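Local coordinates for protein cytochrome c-552 Ks_3358 (Candidatus Kuenenia stuttgartiensis, PDB 5MXY) that probably carries electrons as a small c-type cytochrome, using a covalently attached heme c, in an anaerobic ammonium-oxidising bacterium, at residues 20-25 against 32-37. Numbering follows the deposited sequence.
Sequences DGNPTD and ARKFAD. With HEC (heme c), chain B.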
loop_
_atom_site.group_PDB
_atom_site.type_symbol
_atom_site.label_atom_id
_atom_site.label_comp_id
_atom_site.label_asym_id
_atom_site.label_seq_id
_atom_site.Cartn_x
_atom_site.Cartn_y
_atom_site.Cartn_z
ATOM N N ASP A 20 -1.740 8.644 6.491
ATOM C CA ASP A 20 -2.386 7.837 7.527
ATOM C C ASP A 20 -3.157 6.633 6.959
ATOM O O ASP A 20 -3.887 5.954 7.687
ATOM C CB ASP A 20 -3.322 8.728 8.358
ATOM C CG ASP A 20 -4.392 9.434 7.508
ATOM O OD1 ASP A 20 -4.307 9.439 6.253
ATOM O OD2 ASP A 20 -5.331 9.995 8.112
ATOM N N GLY A 21 -2.992 6.368 5.663
ATOM C CA GLY A 21 -3.702 5.269 5.006
ATOM C C GLY A 21 -5.064 5.649 4.450
ATOM O O GLY A 21 -5.709 4.838 3.765
ATOM N N ASN A 22 -5.510 6.871 4.755
ATOM C CA ASN A 22 -6.720 7.437 4.159
ATOM C C ASN A 22 -6.341 8.060 2.822
ATOM O O ASN A 22 -5.503 8.970 2.785
ATOM C CB ASN A 22 -7.367 8.478 5.078
ATOM C CG ASN A 22 -7.862 7.881 6.381
ATOM O OD1 ASN A 22 -8.435 6.791 6.407
ATOM N ND2 ASN A 22 -7.645 8.597 7.473
ATOM N N PRO A 23 -6.941 7.560 1.722
ATOM C CA PRO A 23 -6.497 7.939 0.381
ATOM C C PRO A 23 -6.678 9.416 0.055
ATOM O O PRO A 23 -7.620 10.059 0.537
ATOM C CB PRO A 23 -7.358 7.075 -0.546
ATOM C CG PRO A 23 -8.530 6.669 0.270
ATOM C CD PRO A 23 -8.047 6.584 1.682
ATOM N N THR A 24 -5.760 9.927 -0.760
ATOM C CA THR A 24 -5.794 11.298 -1.266
ATOM C C THR A 24 -6.909 11.458 -2.302
ATOM O O THR A 24 -7.585 10.482 -2.659
ATOM C CB THR A 24 -4.448 11.678 -1.920
ATOM O OG1 THR A 24 -4.204 10.828 -3.049
ATOM C CG2 THR A 24 -3.292 11.564 -0.922
ATOM N N ASP A 25 -7.090 12.688 -2.783
ATOM C CA ASP A 25 -8.006 12.976 -3.882
ATOM C C ASP A 25 -7.658 12.135 -5.116
ATOM O O ASP A 25 -8.550 11.541 -5.734
ATOM C CB ASP A 25 -7.982 14.473 -4.218
ATOM C CG ASP A 25 -9.367 15.037 -4.510
ATOM O OD1 ASP A 25 -10.124 14.438 -5.306
ATOM O OD2 ASP A 25 -9.696 16.099 -3.942
ATOM N N ALA A 32 -8.884 3.696 -4.696
ATOM C CA ALA A 32 -8.318 3.266 -3.411
ATOM C C ALA A 32 -9.279 3.493 -2.247
ATOM O O ALA A 32 -10.023 4.482 -2.220
ATOM C CB ALA A 32 -6.988 3.954 -3.142
ATOM N N ARG A 33 -9.252 2.558 -1.301
ATOM C CA ARG A 33 -10.030 2.631 -0.056
ATOM C C ARG A 33 -9.071 2.802 1.120
ATOM O O ARG A 33 -7.861 2.634 0.957
ATOM C CB ARG A 33 -10.882 1.368 0.131
ATOM C CG ARG A 33 -12.105 1.269 -0.770
ATOM C CD ARG A 33 -11.807 0.474 -2.030
ATOM N NE ARG A 33 -13.018 0.102 -2.761
ATOM C CZ ARG A 33 -13.541 -1.123 -2.809
ATOM N NH1 ARG A 33 -12.979 -2.140 -2.158
ATOM N NH2 ARG A 33 -14.637 -1.337 -3.518
ATOM N N LYS A 34 -9.601 3.135 2.299
ATOM C CA LYS A 34 -8.755 3.362 3.478
ATOM C C LYS A 34 -8.149 2.077 4.056
ATOM O O LYS A 34 -8.808 1.033 4.098
ATOM C CB LYS A 34 -9.476 4.187 4.558
ATOM C CG LYS A 34 -10.810 3.645 5.056
ATOM C CD LYS A 34 -11.412 4.589 6.091
ATOM C CE LYS A 34 -12.747 4.090 6.628
ATOM N NZ LYS A 34 -12.605 3.026 7.663
ATOM N N PHE A 35 -6.892 2.175 4.485
ATOM C CA PHE A 35 -6.183 1.072 5.141
ATOM C C PHE A 35 -6.627 0.867 6.598
ATOM O O PHE A 35 -6.709 -0.280 7.061
ATOM C CB PHE A 35 -4.658 1.268 5.069
ATOM C CG PHE A 35 -4.062 1.032 3.696
ATOM C CD1 PHE A 35 -4.540 0.009 2.861
ATOM C CD2 PHE A 35 -2.992 1.808 3.251
ATOM C CE1 PHE A 35 -3.975 -0.211 1.605
ATOM C CE2 PHE A 35 -2.427 1.598 1.991
ATOM C CZ PHE A 35 -2.918 0.585 1.174
ATOM N N ALA A 36 -6.906 1.967 7.308
ATOM C CA ALA A 36 -7.422 1.919 8.688
ATOM C C ALA A 36 -8.887 1.484 8.688
ATOM O O ALA A 36 -9.799 2.274 8.960
ATOM C CB ALA A 36 -7.242 3.258 9.398
ATOM N N ASP A 37 -9.081 0.210 8.364
ATOM C CA ASP A 37 -10.383 -0.417 8.245
ATOM C C ASP A 37 -10.179 -1.821 8.795
ATOM O O ASP A 37 -9.479 -2.640 8.185
ATOM C CB ASP A 37 -10.828 -0.438 6.771
ATOM C CG ASP A 37 -12.309 -0.788 6.591
ATOM O OD1 ASP A 37 -12.742 -1.884 7.012
ATOM O OD2 ASP A 37 -13.042 0.031 5.990
HETATM FE FE HEC B . -1.874 1.098 -3.927
HETATM C CHA HEC B . -4.711 -0.873 -3.831
HETATM C CHB HEC B . -0.520 -0.691 -1.329
HETATM C CHC HEC B . 1.118 2.731 -4.402
HETATM C CHD HEC B . -3.470 3.351 -5.961
HETATM N NA HEC B . -2.509 -0.542 -2.788
HETATM C C1A HEC B . -3.698 -1.174 -2.809
HETATM C C2A HEC B . -3.843 -2.284 -1.822
HETATM C C3A HEC B . -2.585 -2.221 -1.077
HETATM C C4A HEC B . -1.866 -1.110 -1.747
HETATM C CMA HEC B . -2.154 -3.090 0.082
HETATM C CAA HEC B . -5.002 -3.204 -1.521
HETATM C CBA HEC B . -5.254 -4.416 -2.382
HETATM C CGA HEC B . -6.400 -5.193 -1.767
HETATM O O1A HEC B . -7.371 -4.601 -1.236
HETATM O O2A HEC B . -6.347 -6.430 -1.821
HETATM N NB HEC B . 0.010 1.012 -3.037
HETATM C C1B HEC B . 0.391 0.254 -1.983
HETATM C C2B HEC B . 1.797 0.419 -1.539
HETATM C C3B HEC B . 2.256 1.446 -2.475
HETATM C C4B HEC B . 1.096 1.745 -3.324
HETATM C CMB HEC B . 2.524 -0.273 -0.414
HETATM C CAB HEC B . 3.601 2.048 -2.575
HETATM C CBB HEC B . 4.727 1.148 -3.027
HETATM N NC HEC B . -1.257 2.763 -5.032
HETATM C C1C HEC B . -0.036 3.328 -5.079
HETATM C C2C HEC B . 0.091 4.550 -5.918
HETATM C C3C HEC B . -1.297 4.713 -6.367
HETATM C C4C HEC B . -2.033 3.584 -5.763
HETATM C CMC HEC B . 1.316 5.385 -6.198
HETATM C CAC HEC B . -1.824 5.795 -7.248
HETATM C CBC HEC B . -1.447 5.725 -8.706
HETATM N ND HEC B . -3.778 1.201 -4.789
HETATM C C1D HEC B . -4.274 2.177 -5.578
HETATM C C2D HEC B . -5.671 1.965 -6.034
HETATM C C3D HEC B . -6.042 0.696 -5.390
HETATM C C4D HEC B . -4.806 0.337 -4.656
HETATM C CMD HEC B . -6.506 2.837 -6.932
HETATM C CAD HEC B . -7.331 -0.081 -5.477
HETATM C CBD HEC B . -7.102 -1.163 -6.545
HETATM C CGD HEC B . -7.285 -2.587 -6.043
HETATM O O1D HEC B . -7.157 -3.547 -6.845
HETATM O O2D HEC B . -7.575 -2.796 -4.848
HETATM O O HOH W 1 -5.610 4.174 0.934
#
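The two loops flanking helix 25-30 of this class I-type cytochrome c fold meet on the side of the heme where His17 ligates the iron, and Gly21 and Phe35 join them. A single direct backbone hydrogen bond crosses the contact, from Phe35 N to Gly21 O at 3.0 Å; it is nearly straight at the hydrogen (168°), yet the donor sits 43° out of the carbonyl plane. The same oxygen receives a CA-H...O contact from Lys34 CA and a hydrogen bond from a water that also donates to Arg33 O, so two hydrogen bonds and a weaker CA-H...O contact converge on the carbonyl oxygen of Gly21, a buried residue. Gly21 packs its bare CA against Phe35, 3.9 Å from CD2. With CG turned beside its own backbone N (chi1 -73°), Phe35 directs its ring to the heme, CZ coming edge-on to within 3.5 Å of HEC C4A; the ring also stacks on His17. Pro23 lays its ring along the backbone of 32-34, CG 3.6 Å from Ala32 O and CB against Ala32 CB, which also meets the heme at C2D. Nearer solvent, Asn22 and Lys34 run side by side, OD1 of Asn22 lying 3.4 Å from Lys34 CB, while an Asx turn, in which Asn22 N donates to Asp20 OD1, shapes the first loop. The example illustrates how one carbonyl that accepts several contacts can tie two irregular loops together: it holds Phe35 N against the first loop and probably limits the freedom of the backbone from which Phe35 reaches both porphyrin and axial histidine.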